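Local coordinates for protein luciferase-like monooxygenase (Streptomyces bottropensis, PDB 7BIP) that is probably a monooxygenase of the luciferase-like family, with a TIM-barrel fold, that acts in the biosynthesis of the aromatic polyketide rishirilide, at residues A[31-36]-A[68-73]; A[40-45]-A[58-63]. All blocks are in the same frame, centred on the assembly; numbering follows the deposited sequence.

Interaction 1 of 2, residues A[31-36]-A[68-73]; sequences LADELG and TRRVRL. With EDO (1,2-ethanediol), chain F.
The carboxylate of D33, near the C-terminal end of helix 18-35, gathers three consecutive backbone amides of the loop that leads into strand 72-78 of the TIM barrel. OD1 accepts two of them: R70 N, 2.9 Å from D33 OD1, on its syn lone pair, and V71 N, 3.0 Å from D33 OD1, nearly along the C-O axis, both fairly straight at about 160°. OD2 takes the third, the R69 N at 2.8 Å from D33 OD2, which approaches from above the carboxylate plane. CG of D33 stands anti to its own backbone N (chi1 -153°), and this swings the carboxylate across to the loop. An alanine here would remove both carboxylate oxygens and would probably leave the turn less firmly held.

The same residue is gripped again through its main chain. CG of R70 stands between its backbone N and carbonyl carbon (chi1 61°), and from there the chain runs extended to NE, bringing the guanidinium edge-on to the D33 carbonyl, with NE 2.9 Å and NH2 3.1 Å from D33 O. A single oxygen thus receives both donors, in the carbonyl plane, by bonds more bent than those of the amides. The guanidinium lies beside the last turn of the helix, which G36, at positive phi, ends in a Schellman motif, its N making weak bonds to A32 O and D33 O.

R69 NE bonds weakly to O2 of a 1,2-ethanediol, 3.3 Å away and probably from the crystallisation liquor. T68 turns its methyl to the helix while its hydroxyl bonds to A64 O and R102; CG2 of T68 lies 3.7 Å from CB of D33, the two side chains meeting at a slant. Deeper in, where V40 touches both residues, A32 CB rests 4.2 Å from V71 CG2.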
loop_
_atom_site.group_PDB
_atom_site.type_symbol
_atom_site.label_atom_id
_atom_site.label_comp_id
_atom_site.label_asym_id
_atom_site.label_seq_id
_atom_site.Cartn_x
_atom_site.Cartn_y
_atom_site.Cartn_z
ATOM N N LEU A 31 -3.557 -19.964 -0.659
ATOM C CA LEU A 31 -4.221 -21.141 -1.206
ATOM C C LEU A 31 -4.500 -20.978 -2.696
ATOM O O LEU A 31 -4.379 -21.940 -3.463
ATOM C CB LEU A 31 -5.505 -21.415 -0.422
ATOM C CG LEU A 31 -6.166 -22.766 -0.686
ATOM C CD1 LEU A 31 -5.296 -23.906 -0.148
ATOM C CD2 LEU A 31 -7.549 -22.804 -0.038
ATOM N N ALA A 32 -4.873 -19.771 -3.135
ATOM C CA ALA A 32 -5.013 -19.522 -4.571
ATOM C C ALA A 32 -3.713 -19.840 -5.307
ATOM O O ALA A 32 -3.715 -20.485 -6.366
ATOM C CB ALA A 32 -5.422 -18.064 -4.805
ATOM N N ASP A 33 -2.592 -19.373 -4.758
ATOM C CA ASP A 33 -1.271 -19.673 -5.311
ATOM C C ASP A 33 -1.031 -21.180 -5.390
ATOM O O ASP A 33 -0.667 -21.713 -6.443
ATOM C CB ASP A 33 -0.216 -18.993 -4.435
ATOM C CG ASP A 33 1.067 -18.665 -5.178
ATOM O OD1 ASP A 33 0.995 -18.290 -6.361
ATOM O OD2 ASP A 33 2.143 -18.755 -4.549
ATOM N N GLU A 34 -1.252 -21.883 -4.282
ATOM C CA GLU A 34 -0.924 -23.304 -4.206
ATOM C C GLU A 34 -1.801 -24.131 -5.135
ATOM O O GLU A 34 -1.319 -25.076 -5.770
ATOM C CB GLU A 34 -1.081 -23.796 -2.770
ATOM C CG GLU A 34 -0.154 -23.119 -1.765
ATOM C CD GLU A 34 -0.606 -23.316 -0.322
ATOM O OE1 GLU A 34 -1.553 -24.103 -0.089
ATOM O OE2 GLU A 34 -0.007 -22.687 0.580
ATOM N N LEU A 35 -3.088 -23.784 -5.234
ATOM C CA LEU A 35 -4.044 -24.604 -5.970
ATOM C C LEU A 35 -4.067 -24.308 -7.463
ATOM O O LEU A 35 -4.728 -25.042 -8.201
ATOM C CB LEU A 35 -5.458 -24.425 -5.398
ATOM C CG LEU A 35 -5.697 -24.939 -3.973
ATOM C CD1 LEU A 35 -7.119 -24.624 -3.524
ATOM C CD2 LEU A 35 -5.431 -26.441 -3.904
ATOM N N GLY A 36 -3.377 -23.268 -7.925
ATOM C CA GLY A 36 -3.287 -23.007 -9.349
ATOM C C GLY A 36 -4.310 -22.044 -9.903
ATOM O O GLY A 36 -4.546 -22.047 -11.116
ATOM N N THR A 68 3.085 -14.889 -2.199
ATOM C CA THR A 68 2.787 -15.770 -3.320
ATOM C C THR A 68 3.884 -15.680 -4.373
ATOM O O THR A 68 4.736 -14.785 -4.354
ATOM C CB THR A 68 1.428 -15.424 -3.950
ATOM O OG1 THR A 68 1.417 -14.038 -4.324
ATOM C CG2 THR A 68 0.269 -15.676 -2.953
ATOM N N ARG A 69 3.862 -16.629 -5.312
ATOM C CA ARG A 69 4.856 -16.642 -6.374
ATOM C C ARG A 69 4.283 -16.583 -7.782
ATOM O O ARG A 69 4.953 -16.047 -8.668
ATOM C CB ARG A 69 5.743 -17.892 -6.256
ATOM C CG ARG A 69 6.615 -17.914 -5.007
ATOM C CD ARG A 69 7.319 -19.254 -4.838
ATOM N NE ARG A 69 7.144 -19.797 -3.494
ATOM C CZ ARG A 69 7.316 -21.076 -3.173
ATOM N NH1 ARG A 69 7.131 -21.478 -1.922
ATOM N NH2 ARG A 69 7.668 -21.954 -4.104
ATOM N N ARG A 70 3.080 -17.113 -8.028
ATOM C CA ARG A 70 2.638 -17.200 -9.422
ATOM C C ARG A 70 1.281 -16.556 -9.694
ATOM O O ARG A 70 1.031 -16.084 -10.811
ATOM C CB ARG A 70 2.616 -18.661 -9.878
ATOM C CG ARG A 70 1.690 -19.554 -9.098
ATOM C CD ARG A 70 1.576 -20.914 -9.770
ATOM N NE ARG A 70 0.778 -21.850 -8.985
ATOM C CZ ARG A 70 0.791 -23.168 -9.165
ATOM N NH1 ARG A 70 1.562 -23.699 -10.108
ATOM N NH2 ARG A 70 0.032 -23.955 -8.408
ATOM N N VAL A 71 0.398 -16.531 -8.694
ATOM C CA VAL A 71 -0.918 -15.937 -8.879
ATOM C C VAL A 71 -0.781 -14.458 -9.265
ATOM O O VAL A 71 0.070 -13.730 -8.740
ATOM C CB VAL A 71 -1.719 -16.152 -7.579
ATOM C CG1 VAL A 71 -1.268 -15.199 -6.459
ATOM C CG2 VAL A 71 -3.188 -16.106 -7.810
ATOM N N ARG A 72 -1.609 -14.004 -10.200
ATOM C CA ARG A 72 -1.596 -12.578 -10.504
ATOM C C ARG A 72 -2.350 -11.794 -9.426
ATOM O O ARG A 72 -3.129 -12.348 -8.650
ATOM C CB ARG A 72 -2.192 -12.319 -11.890
ATOM C CG ARG A 72 -1.393 -13.013 -13.017
ATOM C CD ARG A 72 -1.744 -12.467 -14.406
ATOM N NE ARG A 72 -1.299 -11.082 -14.602
ATOM C CZ ARG A 72 -0.046 -10.712 -14.861
ATOM N NH1 ARG A 72 0.919 -11.616 -14.955
ATOM N NH2 ARG A 72 0.239 -9.422 -15.014
ATOM N N LEU A 73 -2.079 -10.489 -9.365
ATOM C CA LEU A 73 -2.726 -9.587 -8.413
ATOM C C LEU A 73 -3.528 -8.562 -9.200
ATOM O O LEU A 73 -2.987 -7.918 -10.099
ATOM C CB LEU A 73 -1.688 -8.872 -7.527
ATOM C CG LEU A 73 -0.811 -9.682 -6.571
ATOM C CD1 LEU A 73 -1.603 -10.755 -5.805
ATOM C CD2 LEU A 73 0.338 -10.318 -7.319
HETATM C C1 EDO F . 8.023 -15.647 -0.940
HETATM O O1 EDO F . 9.120 -15.622 -1.859
HETATM C C2 EDO F . 6.784 -16.138 -1.673
HETATM O O2 EDO F . 6.470 -17.455 -1.218
#

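Interaction 2 of 2, residues A[40-45]-A[58-63]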
loop_
_atom_site.group_PDB
_atom_site.type_symbol
_atom_site.label_atom_id
_atom_site.label_comp_id
_atom_site.label_asym_id
_atom_site.label_seq_id
_atom_site.Cartn_x
_atom_site.Cartn_y
_atom_site.Cartn_z
ATOM N N VAL A 40 -5.595 -13.161 -7.674
ATOM C CA VAL A 40 -6.246 -12.705 -6.449
ATOM C C VAL A 40 -6.660 -11.252 -6.674
ATOM O O VAL A 40 -5.830 -10.419 -7.059
ATOM C CB VAL A 40 -5.310 -12.810 -5.224
ATOM C CG1 VAL A 40 -5.973 -12.206 -3.992
ATOM C CG2 VAL A 40 -4.924 -14.277 -4.960
ATOM N N LYS A 41 -7.935 -10.953 -6.447
ATOM C CA LYS A 41 -8.489 -9.624 -6.676
ATOM C C LYS A 41 -9.016 -9.069 -5.355
ATOM O O LYS A 41 -9.440 -9.827 -4.485
ATOM C CB LYS A 41 -9.627 -9.698 -7.723
ATOM C CG LYS A 41 -10.385 -8.397 -7.987
ATOM C CD LYS A 41 -11.406 -8.602 -9.113
ATOM C CE LYS A 41 -10.734 -8.723 -10.475
ATOM N NZ LYS A 41 -11.740 -9.213 -11.489
ATOM N N THR A 42 -8.965 -7.750 -5.181
ATOM C CA THR A 42 -9.727 -7.132 -4.105
ATOM C C THR A 42 -10.153 -5.738 -4.544
ATOM O O THR A 42 -9.847 -5.295 -5.655
ATOM C CB THR A 42 -8.942 -7.116 -2.782
ATOM O OG1 THR A 42 -9.853 -6.837 -1.708
ATOM C CG2 THR A 42 -7.848 -6.052 -2.799
ATOM N N VAL A 43 -10.841 -5.034 -3.642
ATOM C CA VAL A 43 -11.656 -3.878 -3.997
ATOM C C VAL A 43 -11.188 -2.640 -3.229
ATOM O O VAL A 43 -10.323 -2.708 -2.359
ATOM C CB VAL A 43 -13.144 -4.141 -3.716
ATOM C CG1 VAL A 43 -13.537 -5.490 -4.286
ATOM C CG2 VAL A 43 -13.395 -4.099 -2.214
ATOM N N GLU A 44 -11.780 -1.492 -3.573
ATOM C CA GLU A 44 -11.574 -0.239 -2.844
ATOM C C GLU A 44 -12.931 0.308 -2.422
ATOM O O GLU A 44 -13.775 0.600 -3.278
ATOM C CB GLU A 44 -10.845 0.807 -3.696
ATOM C CG GLU A 44 -10.580 2.119 -2.942
ATOM C CD GLU A 44 -9.814 3.139 -3.765
ATOM O OE1 GLU A 44 -9.311 2.772 -4.848
ATOM O OE2 GLU A 44 -9.721 4.314 -3.331
ATOM N N HIS A 45 -13.134 0.463 -1.110
ATOM C CA HIS A 45 -14.356 1.066 -0.577
ATOM C C HIS A 45 -14.063 1.685 0.783
ATOM O O HIS A 45 -13.119 1.291 1.470
ATOM C CB HIS A 45 -15.485 0.049 -0.427
ATOM C CG HIS A 45 -16.314 -0.108 -1.655
ATOM N ND1 HIS A 45 -16.965 0.950 -2.251
ATOM C CD2 HIS A 45 -16.576 -1.193 -2.420
ATOM C CE1 HIS A 45 -17.608 0.521 -3.321
ATOM N NE2 HIS A 45 -17.382 -0.774 -3.452
ATOM N N VAL A 58 -4.234 -1.713 -2.947
ATOM C CA VAL A 58 -2.807 -1.907 -3.184
ATOM C C VAL A 58 -2.109 -2.394 -1.917
ATOM O O VAL A 58 -1.171 -3.193 -1.987
ATOM C CB VAL A 58 -2.181 -0.605 -3.720
ATOM C CG1 VAL A 58 -0.646 -0.670 -3.708
ATOM C CG2 VAL A 58 -2.702 -0.328 -5.111
ATOM N N THR A 59 -2.541 -1.909 -0.737
ATOM C CA THR A 59 -1.889 -2.315 0.511
ATOM C C THR A 59 -2.087 -3.803 0.768
ATOM O O THR A 59 -1.131 -4.514 1.110
ATOM C CB THR A 59 -2.430 -1.491 1.691
ATOM O OG1 THR A 59 -2.107 -0.108 1.490
ATOM C CG2 THR A 59 -1.809 -1.946 3.019
ATOM N N PHE A 60 -3.312 -4.303 0.562
ATOM C CA PHE A 60 -3.521 -5.742 0.682
ATOM C C PHE A 60 -2.769 -6.507 -0.403
ATOM O O PHE A 60 -2.147 -7.544 -0.133
ATOM C CB PHE A 60 -5.007 -6.093 0.615
ATOM C CG PHE A 60 -5.240 -7.572 0.568
ATOM C CD1 PHE A 60 -5.166 -8.316 1.734
ATOM C CD2 PHE A 60 -5.460 -8.227 -0.637
ATOM C CE1 PHE A 60 -5.335 -9.698 1.721
ATOM C CE2 PHE A 60 -5.637 -9.614 -0.668
ATOM C CZ PHE A 60 -5.575 -10.348 0.520
ATOM N N LEU A 61 -2.862 -6.047 -1.652
ATOM C CA LEU A 61 -2.266 -6.824 -2.738
ATOM C C LEU A 61 -0.736 -6.868 -2.652
ATOM O O LEU A 61 -0.129 -7.826 -3.131
ATOM C CB LEU A 61 -2.718 -6.273 -4.090
ATOM C CG LEU A 61 -4.210 -6.454 -4.385
ATOM C CD1 LEU A 61 -4.590 -5.641 -5.614
ATOM C CD2 LEU A 61 -4.589 -7.939 -4.541
ATOM N N ALA A 62 -0.088 -5.862 -2.049
ATOM C CA ALA A 62 1.360 -5.964 -1.856
ATOM C C ALA A 62 1.706 -7.066 -0.858
ATOM O O ALA A 62 2.658 -7.833 -1.070
ATOM C CB ALA A 62 1.925 -4.617 -1.404
ATOM N N ALA A 63 0.918 -7.180 0.214
ATOM C CA ALA A 63 1.090 -8.287 1.149
ATOM C C ALA A 63 0.813 -9.622 0.464
ATOM O O ALA A 63 1.591 -10.571 0.596
ATOM C CB ALA A 63 0.181 -8.096 2.361
#
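T42 overlaps two helix side chains at once, its methyl lying against F60 and L61 within the beta-alpha-beta unit formed by strand 39-42, helix 57-67 and strand 72-78 of the TIM barrel. Strand and helix run nearly antiparallel, at 160°, with their axes 8.9 Å apart, as when a barrel strand is followed by the helix that covers it. With the T42 hydroxyl anti to the backbone N (chi1 -165°) and bonded to L7 O, CG2 falls between N and the carbonyl carbon, facing the helix. There CG2 of T42 meets CD2 of F60 at 3.9 Å, obliquely to the ring, and CG of L61 at 4.0 Å, T42 and L61 lying alongside and pointing opposite ways.

V40, two residues earlier and also directed at the helix, presents its CG1 to the edge of the F60 ring, 4.2 Å from CE2 of F60. The CB of K41, between them, is directed away from the helix; its NZ bonds to S322 OG and H229 ND1. F60 also packs on helix 18-35 and on M94 of the second subunit. Beside it, the CD2 methyl of L61 comes to 3.7 Å from the carbonyl O of V40.

Overall arrangement
The two contacts illustrate how chemistry follows depth in a barrel. Interaction 1 is partly buried, at the end of helix 18-35, and is chiefly polar: backbone amides, a carboxylate and a guanidinium fix a loop. Interaction 2 is wholly buried and has no hydrogen bond across it, apolar groups filling the layer between strand and helix. Their centres are 14 Å apart, yet they share elements in sequence: helix 18-35 leads into strand 39-42, and helix 57-67 into strand 72-78, and the two strands are neighbours in the parallel sheet. They meet chiefly at V40, where R72 O lies 2.8 Å from V40 N in a probable hydrogen bond and A32 CB packs on V40 CG2.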